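Local coordinates for probable O-methyltransferase (Mycobacterium tuberculosis, PDB 6JCL), which catalyses the metal-dependent transfer of a methyl group from S-adenosyl-L-methionine to a hydroxyl of catechol-like compounds, and works as a homodimer, at the interface of chains A and B. Coordinates in Å, arbitrary orientation; residue numbers count along the deposited sequence, not the author numbering. Chains: chain A/B, Probable O-methyltransferase.

Contact 1: the interface of chains A and B. Residues chain A 12, 16; chain B 168, 171, 173, 189, 204, 211.
A:Val12 presses its isopropyl group onto the carboxamide of B:Gln204, with CG1 3.4 Å from the amide carbon CD and nearly as close to both OE1 and NE2, a methyl laid over the flat amide rather than set against one of its ends. CG1 reaches the amide because it stands opposite the backbone N (chi1 171°); from there it also meets B:Ile168, whose CD1 lies 3.9 Å away, and touches CD1 of B:Ile173 more loosely. The other methyl, CG2, points toward the indole of B:Trp211, 3.9 Å from CZ2, and toward CA of B:Gly171. One helical turn on, A:Leu16 forks over the same surface: CD1 rests near CG of B:Gln204 and CD1 of B:Ile168, while CD2 meets CD1 of B:Leu189 at 3.8 Å, the two leucine side chains crossing at a slant.

B:Trp211, which touches the valine with CZ2, also appears to position the amide. Its indole NE1 donates to OE1 of B:Gln204 (2.9 Å), in the carbonyl plane on a lone pair and close to the ring plane, which should set which end of the amide is oxygen and hold its face toward the valine. B:Gly171 N sits over one face of the indole, near its rim.

The N-terminal helix 9-21 of one subunit thus docks against strand 198-205, helix 180-194 and the 168-173 segment, with its short 3-10 turn 169-171, of the other, part of the homodimer interface.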
ATOM      1  N   VAL A  12     -11.297  14.460  -4.731  1.00 18.85           N
ATOM      2  CA  VAL A  12     -10.769  13.950  -3.472  1.00 18.28           C
ATOM      3  C   VAL A  12      -9.244  13.951  -3.498  1.00 17.74           C
ATOM      4  O   VAL A  12      -8.601  14.361  -2.526  1.00 18.40           O
ATOM      5  CB  VAL A  12     -11.337  12.555  -3.183  1.00 18.57           C
ATOM      6  CG1 VAL A  12     -10.617  11.934  -1.975  1.00 21.63           C
ATOM      7  CG2 VAL A  12     -12.833  12.677  -2.914  1.00 18.84           C
ATOM      8  N   LEU A  16      -6.512  15.560  -0.944  1.00 18.38           N
ATOM      9  CA  LEU A  16      -5.449  14.771  -0.336  1.00 17.96           C
ATOM     10  C   LEU A  16      -4.086  15.371  -0.658  1.00 17.99           C
ATOM     11  O   LEU A  16      -3.205  15.418   0.208  1.00 18.21           O
ATOM     12  CB  LEU A  16      -5.531  13.317  -0.820  1.00 17.15           C
ATOM     13  CG  LEU A  16      -6.793  12.511  -0.469  1.00 18.17           C
ATOM     14  CD1 LEU A  16      -6.709  11.119  -1.060  1.00 17.26           C
ATOM     15  CD2 LEU A  16      -6.971  12.423   1.031  1.00 19.08           C
TER
ATOM     16  N   ILE B 168     -12.074   7.604   3.174  1.00 14.84           N
ATOM     17  CA  ILE B 168     -12.608   8.327   2.019  1.00 15.21           C
ATOM     18  C   ILE B 168     -14.136   8.319   1.991  1.00 15.76           C
ATOM     19  O   ILE B 168     -14.765   9.356   1.694  1.00 16.93           O
ATOM     20  CB  ILE B 168     -12.033   7.772   0.691  1.00 16.35           C
ATOM     21  CG1 ILE B 168     -10.485   7.825   0.696  1.00 14.58           C
ATOM     22  CG2 ILE B 168     -12.581   8.561  -0.525  1.00 15.47           C
ATOM     23  CD1 ILE B 168      -9.933   9.248   0.781  1.00 15.63           C
ATOM     24  N   GLY B 171     -16.291   9.611  -1.005  1.00 19.24           N
ATOM     25  CA  GLY B 171     -16.182  11.032  -1.222  1.00 20.33           C
ATOM     26  C   GLY B 171     -16.888  11.872  -0.183  1.00 19.43           C
ATOM     27  O   GLY B 171     -16.893  13.105  -0.300  1.00 19.39           O
ATOM     28  N   ILE B 173     -16.009  12.747   2.607  1.00 19.82           N
ATOM     29  CA  ILE B 173     -15.130  13.681   3.296  1.00 18.58           C
ATOM     30  C   ILE B 173     -15.109  15.053   2.628  1.00 19.43           C
ATOM     31  O   ILE B 173     -14.658  16.025   3.241  1.00 23.30           O
ATOM     32  CB  ILE B 173     -13.700  13.105   3.404  1.00 17.66           C
ATOM     33  CG1 ILE B 173     -13.145  12.741   2.016  1.00 17.29           C
ATOM     34  CG2 ILE B 173     -13.682  11.885   4.344  1.00 18.34           C
ATOM     35  CD1 ILE B 173     -11.611  12.519   2.025  1.00 19.28           C
ATOM     36  N   LEU B 189      -7.454  12.989   8.333  1.00 16.87           N
ATOM     37  CA  LEU B 189      -6.497  13.316   7.281  1.00 18.75           C
ATOM     38  C   LEU B 189      -5.840  14.667   7.530  1.00 20.79           C
ATOM     39  O   LEU B 189      -4.629  14.837   7.310  1.00 19.79           O
ATOM     40  CB  LEU B 189      -7.198  13.291   5.920  1.00 16.66           C
ATOM     41  CG  LEU B 189      -7.681  11.896   5.522  1.00 15.91           C
ATOM     42  CD1 LEU B 189      -8.716  12.023   4.426  1.00 16.30           C
ATOM     43  CD2 LEU B 189      -6.519  10.966   5.063  1.00 15.93           C
ATOM     44  N   GLN B 204      -7.088   6.223  -2.452  1.00 14.17           N
ATOM     45  CA  GLN B 204      -8.488   5.871  -2.667  1.00 14.21           C
ATOM     46  C   GLN B 204      -8.592   4.512  -3.342  1.00 14.10           C
ATOM     47  O   GLN B 204      -7.859   4.225  -4.284  1.00 14.21           O
ATOM     48  CB  GLN B 204      -9.168   6.917  -3.548  1.00 14.72           C
ATOM     49  CG  GLN B 204      -9.031   8.339  -3.046  1.00 15.03           C
ATOM     50  CD  GLN B 204      -9.769   9.282  -3.981  1.00 18.77           C
ATOM     51  OE1 GLN B 204     -10.985   9.164  -4.137  1.00 15.93           O
ATOM     52  NE2 GLN B 204      -9.046  10.222  -4.602  1.00 16.12           N
ATOM     53  N   TRP B 211     -16.305   2.468  -2.933  1.00 16.19           N
ATOM     54  CA  TRP B 211     -15.311   3.538  -3.020  1.00 15.81           C
ATOM     55  C   TRP B 211     -14.946   3.986  -1.606  1.00 17.23           C
ATOM     56  O   TRP B 211     -15.768   4.565  -0.890  1.00 16.45           O
ATOM     57  CB  TRP B 211     -15.862   4.695  -3.863  1.00 16.43           C
ATOM     58  CG  TRP B 211     -14.983   5.957  -3.921  1.00 16.27           C
ATOM     59  CD1 TRP B 211     -13.627   6.051  -3.671  1.00 15.67           C
ATOM     60  CD2 TRP B 211     -15.415   7.274  -4.268  1.00 16.91           C
ATOM     61  NE1 TRP B 211     -13.213   7.345  -3.840  1.00 15.90           N
ATOM     62  CE2 TRP B 211     -14.288   8.116  -4.206  1.00 16.66           C
ATOM     63  CE3 TRP B 211     -16.656   7.828  -4.624  1.00 17.81           C
ATOM     64  CZ2 TRP B 211     -14.360   9.487  -4.485  1.00 19.11           C
ATOM     65  CZ3 TRP B 211     -16.732   9.193  -4.914  1.00 21.74           C
ATOM     66  CH2 TRP B 211     -15.590  10.008  -4.834  1.00 19.03           C
TER

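Contact 2: the interface of chains A and B. Residues chain A 203-206; chain B 204-206.
A:Thr205 and B:Thr205 face each other across an antiparallel beta bridge, in which the ends of the same strand from two subunits of this cation-dependent O-methyltransferase pair about the dimer two-fold; a second antiparallel bridge joins A:Val206 to B:Gln204. The backbone bonds come as a symmetric pair. B:Val206 N donates to A:Gln204 O at 3.2 Å, and A:Val206 N to B:Gln204 O at 3.1 Å. Both donors stand well above the carbonyl planes, some 55° or more out, so neither bond uses a lone pair in that plane.

Non-bonded contacts of the backbone oxygens accompany these bonds. The CA atoms of both threonines run close to the opposite Gln204 carbonyl oxygens, and each glutamine CB lies 3.4 Å from the carbonyl O of the facing Val206.

Apolar packing lies beside this short ladder. A:Val206 and B:Val206 meet through their CG1 methyls at 3.7 Å, the two side chains crossing at about a right angle. CG1 is placed opposite the carbonyl carbon in each copy (chi1 -71° in A:Val206), which turns the two methyls toward one another. The second methyl goes elsewhere: CG2 of B:Val206 contacts CB of A:Gln204 at 3.7 Å, and CG2 of A:Val206 repeats this on CB of B:Gln204. Next to the bridge, A:Ile203 brings its branch methyl CG2 to 3.7 Å from CG2 of B:Thr205; the side-chain contact with the isoleucine is made by the threonine methyl.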
ATOM      1  N   ILE A 203      -4.463  -4.082  -5.402  1.00 14.67           N
ATOM      2  CA  ILE A 203      -5.390  -3.103  -4.848  1.00 16.80           C
ATOM      3  C   ILE A 203      -5.899  -2.234  -5.987  1.00 16.15           C
ATOM      4  O   ILE A 203      -5.108  -1.551  -6.662  1.00 16.35           O
ATOM      5  CB  ILE A 203      -4.724  -2.238  -3.766  1.00 14.56           C
ATOM      6  CG1 ILE A 203      -4.191  -3.131  -2.622  1.00 18.10           C
ATOM      7  CG2 ILE A 203      -5.716  -1.203  -3.238  1.00 15.59           C
ATOM      8  CD1 ILE A 203      -5.256  -3.999  -1.974  1.00 21.62           C
ATOM      9  N   GLN A 204      -7.221  -2.216  -6.172  1.00 14.55           N
ATOM     10  CA  GLN A 204      -7.818  -1.294  -7.137  1.00 14.43           C
ATOM     11  C   GLN A 204      -7.868   0.116  -6.569  1.00 14.31           C
ATOM     12  O   GLN A 204      -8.252   0.310  -5.414  1.00 14.52           O
ATOM     13  CB  GLN A 204      -9.244  -1.722  -7.471  1.00 14.89           C
ATOM     14  CG  GLN A 204      -9.369  -3.182  -7.904  1.00 15.20           C
ATOM     15  CD  GLN A 204     -10.791  -3.511  -8.334  1.00 15.76           C
ATOM     16  OE1 GLN A 204     -11.323  -2.886  -9.273  1.00 15.89           O
ATOM     17  NE2 GLN A 204     -11.426  -4.445  -7.636  1.00 16.28           N
ATOM     18  N   THR A 205      -7.514   1.108  -7.399  1.00 14.08           N
ATOM     19  CA  THR A 205      -7.446   2.493  -6.944  1.00 14.34           C
ATOM     20  C   THR A 205      -8.263   3.390  -7.855  1.00 14.25           C
ATOM     21  O   THR A 205      -8.535   3.059  -9.014  1.00 15.52           O
ATOM     22  CB  THR A 205      -6.007   3.027  -6.892  1.00 17.89           C
ATOM     23  OG1 THR A 205      -5.424   3.033  -8.203  1.00 17.89           O
ATOM     24  CG2 THR A 205      -5.158   2.165  -5.937  1.00 16.78           C
ATOM     25  N   VAL A 206      -8.659   4.532  -7.308  1.00 14.46           N
ATOM     26  CA  VAL A 206      -9.216   5.620  -8.100  1.00 15.05           C
ATOM     27  C   VAL A 206      -8.528   6.897  -7.640  1.00 14.89           C
ATOM     28  O   VAL A 206      -7.789   6.913  -6.649  1.00 15.35           O
ATOM     29  CB  VAL A 206     -10.752   5.742  -7.973  1.00 16.77           C
ATOM     30  CG1 VAL A 206     -11.445   4.557  -8.697  1.00 15.46           C
ATOM     31  CG2 VAL A 206     -11.181   5.804  -6.497  1.00 15.54           C
TER
ATOM     32  N   GLN B 204      -7.088   6.223  -2.452  1.00 14.17           N
ATOM     33  CA  GLN B 204      -8.488   5.871  -2.667  1.00 14.21           C
ATOM     34  C   GLN B 204      -8.592   4.512  -3.342  1.00 14.10           C
ATOM     35  O   GLN B 204      -7.859   4.225  -4.284  1.00 14.21           O
ATOM     36  CB  GLN B 204      -9.168   6.917  -3.548  1.00 14.72           C
ATOM     37  CG  GLN B 204      -9.031   8.339  -3.046  1.00 15.03           C
ATOM     38  CD  GLN B 204      -9.769   9.282  -3.981  1.00 18.77           C
ATOM     39  OE1 GLN B 204     -10.985   9.164  -4.137  1.00 15.93           O
ATOM     40  NE2 GLN B 204      -9.046  10.222  -4.602  1.00 16.12           N
ATOM     41  N   THR B 205      -9.530   3.694  -2.878  1.00 14.02           N
ATOM     42  CA  THR B 205      -9.684   2.333  -3.367  1.00 14.43           C
ATOM     43  C   THR B 205     -11.117   2.090  -3.814  1.00 14.56           C
ATOM     44  O   THR B 205     -12.046   2.783  -3.398  1.00 14.98           O
ATOM     45  CB  THR B 205      -9.322   1.295  -2.289  1.00 13.80           C
ATOM     46  OG1 THR B 205     -10.177   1.477  -1.151  1.00 18.00           O
ATOM     47  CG2 THR B 205      -7.841   1.487  -1.866  1.00 13.64           C
ATOM     48  N   VAL B 206     -11.276   1.099  -4.690  1.00 14.78           N
ATOM     49  CA  VAL B 206     -12.578   0.519  -5.006  1.00 15.87           C
ATOM     50  C   VAL B 206     -12.438  -0.993  -4.971  1.00 17.32           C
ATOM     51  O   VAL B 206     -11.339  -1.546  -4.848  1.00 17.05           O
ATOM     52  CB  VAL B 206     -13.142   0.974  -6.369  1.00 15.68           C
ATOM     53  CG1 VAL B 206     -13.458   2.492  -6.343  1.00 16.86           C
ATOM     54  CG2 VAL B 206     -12.166   0.605  -7.492  1.00 16.22           C
TER

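Contact 3: the interface of chains A and B. Residues chain A 204, 206, 211; chain B 9, 12, 206-207.
A:Gln204 NE2 donates across the interface to the backbone carbonyl O of B:Pro9 at 2.9 Å, a nearly straight bond (173° at H) lying in the amide plane, although the donor is tilted 28° from the plane of the proline carbonyl. B:Pro9 is the first residue of helix 9-21, whose start docks here, in the homodimer interface, on the end of strand 198-206 and the A:Trp211 loop. At the other end of the amide, OE1 accepts from the indole NE1 of A:Trp211 at 2.8 Å within its own subunit, on a lone pair in the carbonyl plane. Bonds at both ends should fix which way round the amide lies, and B:Val12 lays CG1 over its carbon CD.

A chi1 of 174° turns the indole of A:Trp211 away from its own backbone N and toward the partner, where the ring of B:Pro9 packs on one face with CG 3.7 Å above the plane, offset toward the rim. Near the benzo edge, CZ2 meets CG2 of B:Val12 at 3.8 Å. On the same side of the ring plane as B:Pro9, but just beyond the pyrrole rim at CD1 and NE1, B:Val206 crosses at about a right angle and lodges its CG2 methyl 3.6 Å from NE1, the same nitrogen that donates to A:Gln204 OE1.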
ATOM      1  N   GLN A 204      -7.221  -2.216  -6.172  1.00 14.55           N
ATOM      2  CA  GLN A 204      -7.818  -1.294  -7.137  1.00 14.43           C
ATOM      3  C   GLN A 204      -7.868   0.116  -6.569  1.00 14.31           C
ATOM      4  O   GLN A 204      -8.252   0.310  -5.414  1.00 14.52           O
ATOM      5  CB  GLN A 204      -9.244  -1.722  -7.471  1.00 14.89           C
ATOM      6  CG  GLN A 204      -9.369  -3.182  -7.904  1.00 15.20           C
ATOM      7  CD  GLN A 204     -10.791  -3.511  -8.334  1.00 15.76           C
ATOM      8  OE1 GLN A 204     -11.323  -2.886  -9.273  1.00 15.89           O
ATOM      9  NE2 GLN A 204     -11.426  -4.445  -7.636  1.00 16.28           N
ATOM     10  N   VAL A 206      -8.659   4.532  -7.308  1.00 14.46           N
ATOM     11  CA  VAL A 206      -9.216   5.620  -8.100  1.00 15.05           C
ATOM     12  C   VAL A 206      -8.528   6.897  -7.640  1.00 14.89           C
ATOM     13  O   VAL A 206      -7.789   6.913  -6.649  1.00 15.35           O
ATOM     14  CB  VAL A 206     -10.752   5.742  -7.973  1.00 16.77           C
ATOM     15  CG1 VAL A 206     -11.445   4.557  -8.697  1.00 15.46           C
ATOM     16  CG2 VAL A 206     -11.181   5.804  -6.497  1.00 15.54           C
ATOM     17  N   TRP A 211      -9.745   4.825 -12.744  1.00 15.26           N
ATOM     18  CA  TRP A 211      -9.821   3.505 -12.104  1.00 15.05           C
ATOM     19  C   TRP A 211      -8.679   2.628 -12.605  1.00 15.15           C
ATOM     20  O   TRP A 211      -8.621   2.274 -13.789  1.00 15.97           O
ATOM     21  CB  TRP A 211     -11.191   2.884 -12.383  1.00 15.60           C
ATOM     22  CG  TRP A 211     -11.376   1.468 -11.905  1.00 17.68           C
ATOM     23  CD1 TRP A 211     -10.691   0.822 -10.896  1.00 16.57           C
ATOM     24  CD2 TRP A 211     -12.324   0.530 -12.420  1.00 16.24           C
ATOM     25  NE1 TRP A 211     -11.162  -0.479 -10.778  1.00 15.48           N
ATOM     26  CE2 TRP A 211     -12.158  -0.674 -11.702  1.00 16.03           C
ATOM     27  CE3 TRP A 211     -13.302   0.594 -13.428  1.00 19.79           C
ATOM     28  CZ2 TRP A 211     -12.934  -1.815 -11.959  1.00 18.08           C
ATOM     29  CZ3 TRP A 211     -14.071  -0.544 -13.690  1.00 18.93           C
ATOM     30  CH2 TRP A 211     -13.882  -1.734 -12.955  1.00 19.89           C
TER
ATOM     31  N   PRO B   9     -15.870  -2.900 -10.122  1.00 20.97           N
ATOM     32  CA  PRO B   9     -14.811  -3.234  -9.136  1.00 17.76           C
ATOM     33  C   PRO B   9     -15.099  -4.513  -8.360  1.00 19.02           C
ATOM     34  O   PRO B   9     -14.173  -5.304  -8.135  1.00 18.77           O
ATOM     35  CB  PRO B   9     -14.766  -1.998  -8.219  1.00 18.00           C
ATOM     36  CG  PRO B   9     -15.203  -0.845  -9.169  1.00 17.61           C
ATOM     37  CD  PRO B   9     -16.313  -1.492 -10.001  1.00 18.75           C
ATOM     38  N   VAL B  12     -13.934  -7.360 -10.546  1.00 20.99           N
ATOM     39  CA  VAL B  12     -12.472  -7.409 -10.582  1.00 18.73           C
ATOM     40  C   VAL B  12     -11.942  -8.027  -9.288  1.00 18.30           C
ATOM     41  O   VAL B  12     -11.041  -8.876  -9.311  1.00 20.33           O
ATOM     42  CB  VAL B  12     -11.896  -5.997 -10.831  1.00 20.51           C
ATOM     43  CG1 VAL B  12     -10.365  -5.963 -10.581  1.00 19.02           C
ATOM     44  CG2 VAL B  12     -12.217  -5.540 -12.245  1.00 20.63           C
ATOM     45  N   VAL B 206     -11.276   1.099  -4.690  1.00 14.78           N
ATOM     46  CA  VAL B 206     -12.578   0.519  -5.006  1.00 15.87           C
ATOM     47  C   VAL B 206     -12.438  -0.993  -4.971  1.00 17.32           C
ATOM     48  O   VAL B 206     -11.339  -1.546  -4.848  1.00 17.05           O
ATOM     49  CB  VAL B 206     -13.142   0.974  -6.369  1.00 15.68           C
ATOM     50  CG1 VAL B 206     -13.458   2.492  -6.343  1.00 16.86           C
ATOM     51  CG2 VAL B 206     -12.166   0.605  -7.492  1.00 16.22           C
ATOM     52  N   GLY B 207     -13.570  -1.659  -5.076  1.00 16.54           N
ATOM     53  CA  GLY B 207     -13.551  -3.105  -4.996  1.00 18.57           C
ATOM     54  C   GLY B 207     -14.873  -3.580  -4.429  1.00 22.26           C
ATOM     55  O   GLY B 207     -15.885  -2.902  -4.560  1.00 20.44           O
TER

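Contact 2 lies close to the dimer axis, and its C-alpha centre is about 5 Å from that of contact 3, with which it shares A:Gln204, A:Val206 and B:Val206. Contact 1 is about 11 Å from contact 2 and shares B:Gln204 with it; contacts 1 and 3 are about 14 Å apart. Contacts 1 and 3 show much the same helix-to-strand docking with the chains exchanged: helix 9-21 of each subunit reaches Gln204 and Trp211 of the other. Gln204 thus probably ties the strand pairing to the helix docking.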